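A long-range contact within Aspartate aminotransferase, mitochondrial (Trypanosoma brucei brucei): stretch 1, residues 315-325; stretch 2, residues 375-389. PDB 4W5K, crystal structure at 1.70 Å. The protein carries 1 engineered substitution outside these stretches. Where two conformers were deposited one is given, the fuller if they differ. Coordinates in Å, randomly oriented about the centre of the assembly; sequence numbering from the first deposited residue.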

# COMPACT_ATOMS: atom_id res chain seq x y z
N SER A 315 -13.61 -18.07 -20.11
CA SER A 315 -14.57 -18.98 -20.72
C SER A 315 -15.67 -19.38 -19.74
O SER A 315 -16.84 -19.54 -20.12
CB SER A 315 -13.88 -20.24 -21.25
OG SER A 315 -13.12 -19.96 -22.41
N ARG A 316 -15.30 -19.56 -18.47
CA ARG A 316 -16.32 -19.97 -17.49
C ARG A 316 -17.34 -18.85 -17.28
O ARG A 316 -18.54 -19.10 -17.22
CB ARG A 316 -15.73 -20.36 -16.13
CG ARG A 316 -16.78 -21.07 -15.25
CD ARG A 316 -16.31 -21.34 -13.81
NE ARG A 316 -16.46 -20.17 -12.94
CZ ARG A 316 -17.62 -19.73 -12.46
NH1 ARG A 316 -17.64 -18.67 -11.66
NH2 ARG A 316 -18.77 -20.33 -12.78
N ILE A 317 -16.85 -17.62 -17.19
CA ILE A 317 -17.71 -16.46 -17.04
C ILE A 317 -18.61 -16.28 -18.26
O ILE A 317 -19.82 -16.06 -18.13
CB ILE A 317 -16.89 -15.17 -16.81
CG1 ILE A 317 -16.11 -15.25 -15.50
CG2 ILE A 317 -17.79 -13.94 -16.81
CD1 ILE A 317 -16.99 -15.47 -14.27
N ALA A 318 -18.02 -16.36 -19.45
CA ALA A 318 -18.82 -16.27 -20.68
C ALA A 318 -19.87 -17.38 -20.77
O ALA A 318 -21.00 -17.14 -21.18
CB ALA A 318 -17.91 -16.31 -21.90
N GLU A 319 -19.50 -18.60 -20.40
CA GLU A 319 -20.39 -19.74 -20.55
C GLU A 319 -21.53 -19.67 -19.53
O GLU A 319 -22.65 -20.05 -19.84
CB GLU A 319 -19.63 -21.06 -20.41
CG GLU A 319 -20.41 -22.30 -20.89
CD GLU A 319 -21.41 -22.82 -19.86
OE1 GLU A 319 -22.47 -23.36 -20.28
OE2 GLU A 319 -21.14 -22.71 -18.65
N VAL A 320 -21.27 -19.17 -18.33
CA VAL A 320 -22.34 -19.12 -17.35
C VAL A 320 -23.34 -17.99 -17.69
O VAL A 320 -24.54 -18.13 -17.42
CB VAL A 320 -21.82 -18.98 -15.90
CG1 VAL A 320 -21.47 -17.55 -15.54
CG2 VAL A 320 -22.84 -19.55 -14.93
N ARG A 321 -22.86 -16.90 -18.28
CA ARG A 321 -23.76 -15.89 -18.87
C ARG A 321 -24.69 -16.52 -19.92
O ARG A 321 -25.93 -16.32 -19.91
CB ARG A 321 -22.95 -14.73 -19.50
CG ARG A 321 -22.31 -13.77 -18.48
CD ARG A 321 -21.41 -12.77 -19.19
NE ARG A 321 -20.94 -11.68 -18.34
CZ ARG A 321 -21.64 -10.59 -18.06
NH1 ARG A 321 -22.88 -10.46 -18.53
NH2 ARG A 321 -21.12 -9.62 -17.31
N LYS A 322 -24.09 -17.29 -20.83
CA LYS A 322 -24.84 -17.92 -21.91
C LYS A 322 -25.86 -18.92 -21.36
O LYS A 322 -26.99 -19.03 -21.85
CB LYS A 322 -23.87 -18.61 -22.89
CG LYS A 322 -24.51 -19.39 -24.03
CD LYS A 322 -23.45 -19.77 -25.05
CE LYS A 322 -24.05 -20.50 -26.25
NZ LYS A 322 -23.56 -21.91 -26.31
N ARG A 323 -25.45 -19.65 -20.32
CA ARG A 323 -26.32 -20.63 -19.68
C ARG A 323 -27.49 -19.96 -18.95
O ARG A 323 -28.62 -20.46 -19.00
CB ARG A 323 -25.52 -21.49 -18.69
CG ARG A 323 -26.36 -22.49 -17.89
CD ARG A 323 -26.51 -23.81 -18.60
NE ARG A 323 -27.31 -24.76 -17.83
CZ ARG A 323 -26.83 -25.56 -16.88
NH1 ARG A 323 -25.54 -25.52 -16.57
NH2 ARG A 323 -27.63 -26.41 -16.24
N LEU A 324 -27.22 -18.84 -18.27
CA LEU A 324 -28.29 -18.06 -17.64
C LEU A 324 -29.38 -17.70 -18.67
O LEU A 324 -30.59 -17.89 -18.45
CB LEU A 324 -27.74 -16.78 -17.01
CG LEU A 324 -28.72 -15.93 -16.19
CD1 LEU A 324 -29.27 -16.76 -15.04
CD2 LEU A 324 -28.03 -14.69 -15.62
N VAL A 325 -28.94 -17.20 -19.81
CA VAL A 325 -29.89 -16.80 -20.84
C VAL A 325 -30.68 -17.99 -21.40
O VAL A 325 -31.91 -17.91 -21.58
CB VAL A 325 -29.19 -16.07 -21.99
CG1 VAL A 325 -30.17 -15.76 -23.11
CG2 VAL A 325 -28.55 -14.78 -21.45
N ALA A 375 -22.93 -10.17 -9.79
CA ALA A 375 -21.59 -10.70 -9.96
C ALA A 375 -21.73 -12.13 -10.45
O ALA A 375 -22.11 -13.01 -9.67
CB ALA A 375 -20.82 -10.64 -8.65
N VAL A 376 -21.45 -12.37 -11.72
CA VAL A 376 -21.74 -13.68 -12.29
C VAL A 376 -20.72 -14.74 -11.88
O VAL A 376 -20.96 -15.94 -12.05
CB VAL A 376 -21.84 -13.62 -13.84
CG1 VAL A 376 -23.01 -12.72 -14.27
CG2 VAL A 376 -20.56 -13.13 -14.46
N SER A 377 -19.58 -14.32 -11.34
CA SER A 377 -18.64 -15.28 -10.76
C SER A 377 -19.30 -16.12 -9.65
O SER A 377 -18.84 -17.22 -9.33
CB SER A 377 -17.41 -14.56 -10.22
OG SER A 377 -17.79 -13.48 -9.39
N GLY A 378 -20.38 -15.61 -9.07
CA GLY A 378 -21.09 -16.35 -8.03
C GLY A 378 -22.05 -17.38 -8.62
O GLY A 378 -22.59 -18.23 -7.90
N LEU A 379 -22.26 -17.30 -9.93
CA LEU A 379 -23.07 -18.28 -10.67
C LEU A 379 -22.22 -19.48 -11.07
O LEU A 379 -21.07 -19.31 -11.48
CB LEU A 379 -23.69 -17.65 -11.93
CG LEU A 379 -24.92 -16.76 -11.83
CD1 LEU A 379 -25.35 -16.27 -13.21
CD2 LEU A 379 -26.08 -17.46 -11.14
N ASN A 380 -22.79 -20.68 -11.00
CA ASN A 380 -22.08 -21.86 -11.44
C ASN A 380 -23.03 -22.99 -11.82
O ASN A 380 -24.25 -22.81 -11.84
CB ASN A 380 -21.12 -22.34 -10.35
CG ASN A 380 -21.81 -22.50 -9.02
OD1 ASN A 380 -22.74 -23.31 -8.87
ND2 ASN A 380 -21.36 -21.73 -8.03
N SER A 381 -22.47 -24.15 -12.13
CA SER A 381 -23.28 -25.29 -12.54
C SER A 381 -24.30 -25.70 -11.48
O SER A 381 -25.36 -26.22 -11.83
CB SER A 381 -22.37 -26.47 -12.89
OG SER A 381 -21.72 -27.00 -11.75
N THR A 382 -24.00 -25.48 -10.20
CA THR A 382 -24.90 -25.99 -9.15
C THR A 382 -26.01 -25.01 -8.75
O THR A 382 -26.92 -25.40 -8.01
CB THR A 382 -24.13 -26.38 -7.87
OG1 THR A 382 -23.73 -25.21 -7.15
CG2 THR A 382 -22.90 -27.21 -8.20
N ASN A 383 -25.96 -23.77 -9.21
CA ASN A 383 -27.01 -22.83 -8.82
C ASN A 383 -27.66 -22.06 -9.97
O ASN A 383 -28.60 -21.30 -9.74
CB ASN A 383 -26.47 -21.83 -7.78
CG ASN A 383 -25.32 -20.96 -8.30
OD1 ASN A 383 -25.18 -20.73 -9.51
ND2 ASN A 383 -24.51 -20.46 -7.38
N VAL A 384 -27.17 -22.25 -11.19
CA VAL A 384 -27.62 -21.41 -12.30
C VAL A 384 -29.08 -21.73 -12.64
O VAL A 384 -29.84 -20.85 -13.06
CB VAL A 384 -26.71 -21.55 -13.55
CG1 VAL A 384 -26.83 -22.93 -14.17
CG2 VAL A 384 -27.03 -20.46 -14.58
N GLU A 385 -29.50 -22.97 -12.42
CA GLU A 385 -30.88 -23.32 -12.70
C GLU A 385 -31.83 -22.65 -11.72
O GLU A 385 -32.87 -22.12 -12.12
CB GLU A 385 -31.05 -24.83 -12.70
CG GLU A 385 -30.48 -25.49 -13.96
CD GLU A 385 -30.23 -26.98 -13.81
OE1 GLU A 385 -29.54 -27.38 -12.84
OE2 GLU A 385 -30.72 -27.75 -14.66
N TYR A 386 -31.46 -22.65 -10.44
CA TYR A 386 -32.26 -22.06 -9.37
C TYR A 386 -32.39 -20.54 -9.56
O TYR A 386 -33.48 -19.97 -9.42
CB TYR A 386 -31.62 -22.37 -8.00
CG TYR A 386 -32.25 -21.65 -6.82
CD1 TYR A 386 -33.48 -22.05 -6.31
CD2 TYR A 386 -31.61 -20.57 -6.21
CE1 TYR A 386 -34.05 -21.40 -5.23
CE2 TYR A 386 -32.18 -19.91 -5.14
CZ TYR A 386 -33.40 -20.33 -4.65
OH TYR A 386 -33.98 -19.69 -3.57
N VAL A 387 -31.28 -19.90 -9.88
CA VAL A 387 -31.26 -18.46 -10.05
C VAL A 387 -32.09 -18.06 -11.27
O VAL A 387 -32.83 -17.07 -11.21
CB VAL A 387 -29.84 -17.93 -10.19
CG1 VAL A 387 -29.85 -16.47 -10.64
CG2 VAL A 387 -29.11 -18.07 -8.86
N SER A 388 -31.97 -18.81 -12.36
CA SER A 388 -32.78 -18.54 -13.55
C SER A 388 -34.27 -18.62 -13.24
O SER A 388 -35.05 -17.77 -13.68
CB SER A 388 -32.44 -19.51 -14.68
OG SER A 388 -31.07 -19.44 -15.01
N GLN A 389 -34.68 -19.65 -12.49
CA GLN A 389 -36.10 -19.82 -12.18
C GLN A 389 -36.57 -18.64 -11.34
O GLN A 389 -37.64 -18.09 -11.58
CB GLN A 389 -36.37 -21.13 -11.43
CG GLN A 389 -37.86 -21.38 -11.15
CD GLN A 389 -38.68 -21.63 -12.41
OE1 GLN A 389 -38.42 -22.58 -13.15
NE2 GLN A 389 -39.67 -20.77 -12.66
O HOH W 1 -25.72 -27.44 -14.14

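A helix that packs against an irregular segment cannot rely on matching ridges alone; it commonly combines a stripe of apolar side chains with polar groups that satisfy backbone carbonyls. The contact between residues 315-325 and 375-389 of this aminotransferase illustrates the principle. The first stretch is helical throughout, whereas the second passes from a short 3-10 segment through a loop into a second helix, whose axis approaches the first to 9.8 Å at an angle of 46°. Together the two bury 673 Å².

The apolar stripe follows the helical repeat. Ile-317, Val-320 and Leu-324, spaced three and four residues apart, meet successive parts of the second stretch. Ile-317 CG2 lies 3.7 Å from Val-376 CG2 at the 3-10 segment. The CA-to-CB bond of Val-320 points toward the other stretch: Val-320 CG1 reaches both Val-376 CB (4.3 Å) and Leu-379 CB (4.2 Å), with Val-320 CG2 closer to Leu-379 CB at 3.7 Å and also 4.3 Å from Val-384 CG2. One branched residue thus touches the 3-10 segment, the loop and the second helix. Leu-324 points sideways at CB, but its end comes nearer; its CD2 is 3.9 Å from Leu-379 CD1, and its CD1 is 4.3 Å from Val-384 CG2. The same CD1 comes within 3.2 Å of Ser-388 OG, a close approach to a hydroxyl that is itself hydrogen-bonded to Val-384 O, one turn back in its own helix, at 2.7 Å.

Hydrogen bonds across the contact come from Arg-316, whose extended chi1 and chi2 (both t) carry its guanidinium to two backbone carbonyls. NH2 donates to Leu-379 O at 2.8 Å with a nearly linear angle of 171°; NH1 donates to Ser-377 O at 3.0 Å, but the 127° angle makes this bond weak. Both oxygens lie near the guanidinium plane, at its edge, where the N-H groups point.

The 3-10 segment and loop that receive this arginine are braced from within. Asn-383 spans them with both ends of its amide: ND2 donates to Gly-378 O at 3.0 Å, and OD1 accepts from Asn-380 N at 2.8 Å.

Charge and water enter with Arg-323. Its NH2 forms a long salt bridge with Glu-385 OE2 at 3.7 Å, while one guanidinium face covers Val-384, with NH1 3.8 Å from CG1. A water adds a separate bridge, to Ser-381, accepting from Arg-323 NH2 at 3.0 Å and donating to Ser-381 O, which lies 2.6 Å from the water oxygen.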